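Local coordinates for uncharacterized protein MT2708 (PDB 2FGG) that is of unknown function but belongs to the same protein family as Rv1738 of Mycobacterium tuberculosis, at residues Thr24-Arg29 against Ala62-Asp67; Ala28-Ala33 against Asn70-Leu75. All blocks are in the same frame, centred on the assembly; numbering follows the deposited sequence.

Contact 1 (Thr24-Arg29 against Ala62-Asp67); sequences TRAKAR and ARALSD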
ATOM      1  N   THR A  24      -1.531  11.158 -11.186  1.00 72.84           N
ATOM      2  CA  THR A  24      -0.949   9.822 -11.156  1.00 71.27           C
ATOM      3  C   THR A  24      -1.383   9.008  -9.925  1.00 70.28           C
ATOM      4  O   THR A  24      -1.399   9.511  -8.803  1.00 70.10           O
ATOM      5  CB  THR A  24       0.600   9.858 -11.376  1.00 71.22           C
ATOM      6  OG1 THR A  24       1.248   8.889 -10.545  1.00 71.06           O
ATOM      7  CG2 THR A  24       1.174  11.240 -11.091  1.00 71.04           C
ATOM      8  N   ARG A  25      -1.755   7.753 -10.163  1.00 69.17           N
ATOM      9  CA  ARG A  25      -2.278   6.873  -9.121  1.00 68.29           C
ATOM     10  C   ARG A  25      -1.486   5.581  -9.022  1.00 67.28           C
ATOM     11  O   ARG A  25      -1.166   4.959 -10.025  1.00 66.92           O
ATOM     12  CB  ARG A  25      -3.747   6.534  -9.388  1.00 68.65           C
ATOM     13  CG  ARG A  25      -4.389   5.641  -8.331  1.00 69.87           C
ATOM     14  CD  ARG A  25      -5.151   4.489  -8.973  1.00 72.39           C
ATOM     15  NE  ARG A  25      -6.451   4.907  -9.486  1.00 73.96           N
ATOM     16  CZ  ARG A  25      -7.126   4.274 -10.444  1.00 75.24           C
ATOM     17  NH1 ARG A  25      -6.627   3.185 -11.017  1.00 75.64           N
ATOM     18  NH2 ARG A  25      -8.301   4.746 -10.839  1.00 75.41           N
ATOM     19  N   ALA A  26      -1.182   5.179  -7.797  1.00 66.39           N
ATOM     20  CA  ALA A  26      -0.528   3.907  -7.558  1.00 65.76           C
ATOM     21  C   ALA A  26      -1.412   2.968  -6.752  1.00 65.44           C
ATOM     22  O   ALA A  26      -2.142   3.386  -5.852  1.00 65.31           O
ATOM     23  CB  ALA A  26       0.810   4.098  -6.877  1.00 65.32           C
ATOM     24  N   LYS A  27      -1.347   1.694  -7.117  1.00 65.17           N
ATOM     25  CA  LYS A  27      -1.986   0.625  -6.384  1.00 64.96           C
ATOM     26  C   LYS A  27      -0.904  -0.361  -5.959  1.00 65.08           C
ATOM     27  O   LYS A  27      -0.101  -0.788  -6.790  1.00 65.16           O
ATOM     28  CB  LYS A  27      -3.040  -0.051  -7.255  1.00 64.71           C
ATOM     29  CG  LYS A  27      -4.291   0.795  -7.444  1.00 64.69           C
ATOM     30  CD  LYS A  27      -5.248   0.188  -8.449  1.00 63.47           C
ATOM     31  CE  LYS A  27      -6.565   0.914  -8.415  1.00 63.36           C
ATOM     32  NZ  LYS A  27      -7.634   0.085  -9.018  1.00 64.13           N
ATOM     33  N   ALA A  28      -0.859  -0.676  -4.659  1.00 65.10           N
ATOM     34  CA  ALA A  28       0.050  -1.692  -4.108  1.00 65.10           C
ATOM     35  C   ALA A  28      -0.747  -2.886  -3.578  1.00 65.34           C
ATOM     36  O   ALA A  28      -1.428  -2.783  -2.559  1.00 65.55           O
ATOM     37  CB  ALA A  28       0.916  -1.100  -3.019  1.00 65.19           C
ATOM     38  N   ARG A  29      -0.657  -4.014  -4.281  1.00 65.41           N
ATOM     39  CA  ARG A  29      -1.440  -5.206  -3.965  1.00 65.62           C
ATOM     40  C   ARG A  29      -0.630  -6.245  -3.203  1.00 65.04           C
ATOM     41  O   ARG A  29       0.442  -6.639  -3.633  1.00 65.10           O
ATOM     42  CB  ARG A  29      -2.023  -5.825  -5.244  1.00 65.43           C
ATOM     43  CG  ARG A  29      -2.795  -7.130  -5.011  1.00 66.64           C
ATOM     44  CD  ARG A  29      -3.260  -7.795  -6.302  1.00 67.06           C
ATOM     45  NE  ARG A  29      -2.206  -7.839  -7.315  1.00 70.62           N
ATOM     46  CZ  ARG A  29      -2.361  -8.300  -8.557  1.00 71.33           C
ATOM     47  NH1 ARG A  29      -3.535  -8.778  -8.961  1.00 71.85           N
ATOM     48  NH2 ARG A  29      -1.332  -8.285  -9.396  1.00 71.72           N
ATOM     49  N   ALA A  62       4.328   6.181  -2.389  1.00 54.50           N
ATOM     50  CA  ALA A  62       4.411   6.445  -0.963  1.00 54.42           C
ATOM     51  C   ALA A  62       3.024   6.433  -0.313  1.00 54.53           C
ATOM     52  O   ALA A  62       2.833   5.830   0.731  1.00 55.26           O
ATOM     53  CB  ALA A  62       5.134   7.764  -0.708  1.00 53.89           C
ATOM     54  N   ARG A  63       2.057   7.091  -0.934  1.00 54.58           N
ATOM     55  CA  ARG A  63       0.688   7.126  -0.404  1.00 54.37           C
ATOM     56  C   ARG A  63      -0.004   5.760  -0.484  1.00 55.17           C
ATOM     57  O   ARG A  63      -0.758   5.389   0.415  1.00 55.68           O
ATOM     58  CB  ARG A  63      -0.126   8.201  -1.107  1.00 53.47           C
ATOM     59  CG  ARG A  63       0.479   9.568  -0.940  1.00 51.83           C
ATOM     60  CD  ARG A  63      -0.286  10.640  -1.650  1.00 49.30           C
ATOM     61  NE  ARG A  63      -0.017  11.923  -1.012  1.00 48.81           N
ATOM     62  CZ  ARG A  63      -0.061  13.097  -1.624  1.00 47.97           C
ATOM     63  NH1 ARG A  63      -0.361  13.165  -2.908  1.00 47.31           N
ATOM     64  NH2 ARG A  63       0.211  14.203  -0.947  1.00 48.21           N
ATOM     65  N   ALA A  64       0.272   5.014  -1.549  1.00 55.56           N
ATOM     66  CA  ALA A  64      -0.228   3.659  -1.680  1.00 56.27           C
ATOM     67  C   ALA A  64       0.301   2.754  -0.572  1.00 56.63           C
ATOM     68  O   ALA A  64      -0.446   1.983  -0.003  1.00 57.48           O
ATOM     69  CB  ALA A  64       0.107   3.099  -3.038  1.00 55.85           C
ATOM     70  N   LEU A  65       1.587   2.844  -0.264  1.00 57.51           N
ATOM     71  CA  LEU A  65       2.196   1.981   0.752  1.00 57.81           C
ATOM     72  C   LEU A  65       1.742   2.331   2.171  1.00 58.33           C
ATOM     73  O   LEU A  65       1.589   1.442   2.999  1.00 58.49           O
ATOM     74  CB  LEU A  65       3.725   2.019   0.648  1.00 57.79           C
ATOM     75  CG  LEU A  65       4.366   1.465  -0.629  1.00 56.94           C
ATOM     76  CD1 LEU A  65       5.868   1.639  -0.562  1.00 53.76           C
ATOM     77  CD2 LEU A  65       4.004   0.002  -0.905  1.00 56.02           C
ATOM     78  N   SER A  66       1.545   3.624   2.435  1.00 59.05           N
ATOM     79  CA  SER A  66       0.954   4.117   3.678  1.00 60.09           C
ATOM     80  C   SER A  66      -0.416   3.535   3.883  1.00 60.01           C
ATOM     81  O   SER A  66      -0.760   3.127   4.985  1.00 60.46           O
ATOM     82  CB  SER A  66       0.785   5.639   3.654  1.00 60.13           C
ATOM     83  OG  SER A  66       2.002   6.280   3.370  1.00 63.06           O
ATOM     84  N   ASP A  67      -1.215   3.551   2.822  1.00 60.41           N
ATOM     85  CA  ASP A  67      -2.569   3.030   2.861  1.00 60.41           C
ATOM     86  C   ASP A  67      -2.514   1.560   3.254  1.00 60.40           C
ATOM     87  O   ASP A  67      -3.223   1.123   4.150  1.00 60.70           O
ATOM     88  CB  ASP A  67      -3.234   3.194   1.494  1.00 60.66           C
ATOM     89  CG  ASP A  67      -4.687   2.786   1.500  1.00 61.63           C
ATOM     90  OD1 ASP A  67      -5.286   2.751   2.594  1.00 65.11           O
ATOM     91  OD2 ASP A  67      -5.249   2.508   0.420  1.00 62.79           O
TER

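Contact 2 (Ala28-Ala33 against Asn70-Leu75); sequences ARLSWA and NQLFAL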
ATOM      1  N   ALA A  28      -0.859  -0.676  -4.659  1.00 65.10           N
ATOM      2  CA  ALA A  28       0.050  -1.692  -4.108  1.00 65.10           C
ATOM      3  C   ALA A  28      -0.747  -2.886  -3.578  1.00 65.34           C
ATOM      4  O   ALA A  28      -1.428  -2.783  -2.559  1.00 65.55           O
ATOM      5  CB  ALA A  28       0.916  -1.100  -3.019  1.00 65.19           C
ATOM      6  N   ARG A  29      -0.657  -4.014  -4.281  1.00 65.41           N
ATOM      7  CA  ARG A  29      -1.440  -5.206  -3.965  1.00 65.62           C
ATOM      8  C   ARG A  29      -0.630  -6.245  -3.203  1.00 65.04           C
ATOM      9  O   ARG A  29       0.442  -6.639  -3.633  1.00 65.10           O
ATOM     10  CB  ARG A  29      -2.023  -5.825  -5.244  1.00 65.43           C
ATOM     11  CG  ARG A  29      -2.795  -7.130  -5.011  1.00 66.64           C
ATOM     12  CD  ARG A  29      -3.260  -7.795  -6.302  1.00 67.06           C
ATOM     13  NE  ARG A  29      -2.206  -7.839  -7.315  1.00 70.62           N
ATOM     14  CZ  ARG A  29      -2.361  -8.300  -8.557  1.00 71.33           C
ATOM     15  NH1 ARG A  29      -3.535  -8.778  -8.961  1.00 71.85           N
ATOM     16  NH2 ARG A  29      -1.332  -8.285  -9.396  1.00 71.72           N
ATOM     17  N   LEU A  30      -1.166  -6.683  -2.071  1.00 64.82           N
ATOM     18  CA  LEU A  30      -0.574  -7.752  -1.277  1.00 64.42           C
ATOM     19  C   LEU A  30      -1.613  -8.851  -1.024  1.00 64.63           C
ATOM     20  O   LEU A  30      -2.744  -8.564  -0.625  1.00 64.81           O
ATOM     21  CB  LEU A  30      -0.039  -7.190   0.050  1.00 64.24           C
ATOM     22  CG  LEU A  30       0.414  -8.146   1.164  1.00 63.80           C
ATOM     23  CD1 LEU A  30       1.613  -8.998   0.750  1.00 62.25           C
ATOM     24  CD2 LEU A  30       0.726  -7.370   2.425  1.00 63.60           C
ATOM     25  N   SER A  31      -1.236 -10.101  -1.277  1.00 64.66           N
ATOM     26  CA  SER A  31      -2.054 -11.242  -0.890  1.00 64.75           C
ATOM     27  C   SER A  31      -1.682 -11.635   0.524  1.00 64.80           C
ATOM     28  O   SER A  31      -0.542 -12.023   0.782  1.00 64.62           O
ATOM     29  CB  SER A  31      -1.836 -12.420  -1.834  1.00 64.82           C
ATOM     30  OG  SER A  31      -2.539 -12.236  -3.046  1.00 65.56           O
ATOM     31  N   TRP A  32      -2.638 -11.520   1.441  1.00 65.22           N
ATOM     32  CA  TRP A  32      -2.360 -11.749   2.863  1.00 65.80           C
ATOM     33  C   TRP A  32      -3.538 -12.343   3.632  1.00 66.39           C
ATOM     34  O   TRP A  32      -4.661 -11.848   3.545  1.00 66.50           O
ATOM     35  CB  TRP A  32      -1.875 -10.463   3.547  1.00 65.41           C
ATOM     36  CG  TRP A  32      -1.395 -10.699   4.940  1.00 64.91           C
ATOM     37  CD1 TRP A  32      -2.057 -10.407   6.096  1.00 64.63           C
ATOM     38  CD2 TRP A  32      -0.159 -11.309   5.326  1.00 64.84           C
ATOM     39  NE1 TRP A  32      -1.305 -10.788   7.180  1.00 64.49           N
ATOM     40  CE2 TRP A  32      -0.137 -11.347   6.736  1.00 64.68           C
ATOM     41  CE3 TRP A  32       0.932 -11.829   4.616  1.00 64.53           C
ATOM     42  CZ2 TRP A  32       0.940 -11.883   7.455  1.00 64.78           C
ATOM     43  CZ3 TRP A  32       2.000 -12.367   5.331  1.00 64.62           C
ATOM     44  CH2 TRP A  32       1.995 -12.386   6.736  1.00 64.81           C
ATOM     45  N   ALA A  33      -3.254 -13.404   4.388  1.00 67.13           N
ATOM     46  CA  ALA A  33      -4.247 -14.102   5.195  1.00 67.71           C
ATOM     47  C   ALA A  33      -5.496 -14.410   4.379  1.00 68.34           C
ATOM     48  O   ALA A  33      -6.619 -14.217   4.845  1.00 68.65           O
ATOM     49  CB  ALA A  33      -4.590 -13.291   6.444  1.00 67.66           C
ATOM     50  N   ASN A  70      -1.413   1.030   6.817  1.00 60.96           N
ATOM     51  CA  ASN A  70      -2.528   1.333   7.714  1.00 61.11           C
ATOM     52  C   ASN A  70      -3.558   0.216   7.759  1.00 60.77           C
ATOM     53  O   ASN A  70      -4.128  -0.072   8.806  1.00 61.24           O
ATOM     54  CB  ASN A  70      -3.214   2.639   7.330  1.00 61.38           C
ATOM     55  CG  ASN A  70      -2.321   3.856   7.520  1.00 64.45           C
ATOM     56  OD1 ASN A  70      -1.424   3.883   8.379  1.00 67.10           O
ATOM     57  ND2 ASN A  70      -2.561   4.880   6.708  1.00 66.86           N
ATOM     58  N   GLN A  71      -3.803  -0.412   6.619  1.00 60.21           N
ATOM     59  CA  GLN A  71      -4.692  -1.559   6.574  1.00 59.65           C
ATOM     60  C   GLN A  71      -4.095  -2.727   7.354  1.00 59.36           C
ATOM     61  O   GLN A  71      -4.816  -3.457   8.029  1.00 60.20           O
ATOM     62  CB  GLN A  71      -4.960  -1.966   5.132  1.00 59.51           C
ATOM     63  CG  GLN A  71      -5.891  -1.030   4.398  1.00 59.08           C
ATOM     64  CD  GLN A  71      -5.946  -1.352   2.941  1.00 59.29           C
ATOM     65  OE1 GLN A  71      -6.234  -2.477   2.558  1.00 60.88           O
ATOM     66  NE2 GLN A  71      -5.668  -0.370   2.111  1.00 59.51           N
ATOM     67  N   LEU A  72      -2.778  -2.886   7.273  1.00 58.14           N
ATOM     68  CA  LEU A  72      -2.097  -3.948   7.988  1.00 57.21           C
ATOM     69  C   LEU A  72      -2.031  -3.685   9.498  1.00 56.96           C
ATOM     70  O   LEU A  72      -2.021  -4.635  10.297  1.00 56.88           O
ATOM     71  CB  LEU A  72      -0.704  -4.176   7.401  1.00 56.93           C
ATOM     72  CG  LEU A  72      -0.655  -4.940   6.077  1.00 55.55           C
ATOM     73  CD1 LEU A  72       0.681  -4.751   5.403  1.00 53.74           C
ATOM     74  CD2 LEU A  72      -0.946  -6.419   6.305  1.00 54.29           C
ATOM     75  N   PHE A  73      -1.995  -2.406   9.880  1.00 56.19           N
ATOM     76  CA  PHE A  73      -2.066  -2.015  11.287  1.00 55.43           C
ATOM     77  C   PHE A  73      -3.465  -2.287  11.837  1.00 54.91           C
ATOM     78  O   PHE A  73      -3.622  -2.768  12.954  1.00 55.11           O
ATOM     79  CB  PHE A  73      -1.694  -0.542  11.487  1.00 55.43           C
ATOM     80  CG  PHE A  73      -0.210  -0.257  11.407  1.00 55.55           C
ATOM     81  CD1 PHE A  73       0.693  -0.925  12.222  1.00 54.95           C
ATOM     82  CD2 PHE A  73       0.277   0.716  10.536  1.00 54.83           C
ATOM     83  CE1 PHE A  73       2.063  -0.652  12.144  1.00 54.93           C
ATOM     84  CE2 PHE A  73       1.631   0.999  10.460  1.00 53.05           C
ATOM     85  CZ  PHE A  73       2.527   0.310  11.261  1.00 54.50           C
ATOM     86  N   ALA A  74      -4.478  -1.993  11.041  1.00 54.30           N
ATOM     87  CA  ALA A  74      -5.852  -2.299  11.421  1.00 53.96           C
ATOM     88  C   ALA A  74      -6.073  -3.807  11.565  1.00 53.54           C
ATOM     89  O   ALA A  74      -6.834  -4.250  12.419  1.00 54.01           O
ATOM     90  CB  ALA A  74      -6.820  -1.711  10.421  1.00 53.33           C
ATOM     91  N   LEU A  75      -5.396  -4.592  10.737  1.00 53.38           N
ATOM     92  CA  LEU A  75      -5.533  -6.044  10.784  1.00 52.79           C
ATOM     93  C   LEU A  75      -4.836  -6.614  12.014  1.00 52.50           C
ATOM     94  O   LEU A  75      -5.340  -7.541  12.652  1.00 52.62           O
ATOM     95  CB  LEU A  75      -4.985  -6.676   9.508  1.00 52.68           C
ATOM     96  CG  LEU A  75      -5.122  -8.194   9.353  1.00 53.05           C
ATOM     97  CD1 LEU A  75      -6.544  -8.678   9.643  1.00 52.39           C
ATOM     98  CD2 LEU A  75      -4.694  -8.605   7.968  1.00 53.01           C
TER

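Contact 1 (Thr24-Arg29 against Ala62-Asp67)
Ala26 and Ala28 of strand 24-29 meet Ala64 of helix 62-67 where the two short axes come within 7.3 Å of each other. Both segments run in roughly the same N-to-C direction, with a signed crossing angle of -37°. Backbone angles are extended throughout 24-29 and helical throughout 62-67. An approach this close is possible because methyl groups line the interface: the bonds from CA to CB of Ala26, Ala28 and Ala64 all point at the opposing segment. The CB of Ala64 sits over the peptide after Ala26, 3.6 Å from Ala26 O, while its distance to Ala26 CB is 4.0 Å and to Ala28 CB 4.3 Å. It therefore packs against both strand methyls.

Leu65 adds one branch at the margin. With CG anti to the carbonyl carbon (chi1 -65°) and CD1 continuing the extended chain, the other branch, CD2, turns to the strand, 3.9 Å from Ala28 CB. On another side of the helix, Ala62 O accepts Ser66 N, and Ser66 OG reaches the same oxygen from the opposite face of the carbonyl plane at 2.8 Å. Beyond the two segments, Ala60 extends the alanine contact with Ala26, and the carboxylate of Asp67 bonds to Val40 N and Gln71 NE2.

No hydrogen bond passes between strand and helix here. Ala26 and Ala28 instead make backbone bonds with Gly41 and Gly39, keeping backbone pairing within the sheet. The contact, which buries 147 Å² summed over both sides, is apolar and rests on small side chains that let the backbones approach.

Contact 2 (Ala28-Ala33 against Asn70-Leu75)
Trp32 meets two leucines of helix 70-75 through one corner of its indole. Leu75 CD2 lies at the ring edge, in plane, 3.7 Å from Trp32 CD1 and 4.1 Å from Trp32 NE1. Leu72 CD2 instead comes over one face, 4.1 Å from Trp32 CD1, and the two side chains cross at about a right angle. The other branch of Leu72 is used as well: its CD1 touches Leu30 CD2 at 4.0 Å, making Leu72 a bridge between the two strand residues.

With its CG anti to the backbone N (chi1 -172°), Trp32 extends its indole from the strand, and the CD1 corner meets both leucines. Long side chains are needed because the axes approach no closer than 12.0 Å, and even the nearest CA atoms, those of Trp32 and Leu72, are 9.3 Å apart.

Further out, Met37 of the adjoining strand packs against both Trp32 and Gln71, Gln71 NE2 bonds to Val38 O, and Leu30 also touches Leu68, Cys11 and Ile13. The arrangement is that of a long helix packed along one face of an antiparallel three-stranded sheet, here 25° from the strand axis, at the C-terminal end of strand 24-32, where the chain turns into strand 35-43.

From the N terminus, strand 14-19 leads into strand 24-32, the central strand of the sheet, which supplies the first segment of both contacts. The chain then turns into strand 35-43 and, after a loop, enters helix 54-83, which supplies both second segments. Contact 1 closes a loop with 32 intervening residues and contact 2 one with 36. Since the order along the strand, 24-29 then 28-33, is repeated along the helix, 62-67 then 70-75, the loops overlap in a staggered, parallel fashion and neither encloses the other. Their centres are 12 Å apart, and Ala28 and Arg29 belong to both strand segments. Together they tie successive lengths of one helix to the middle strand.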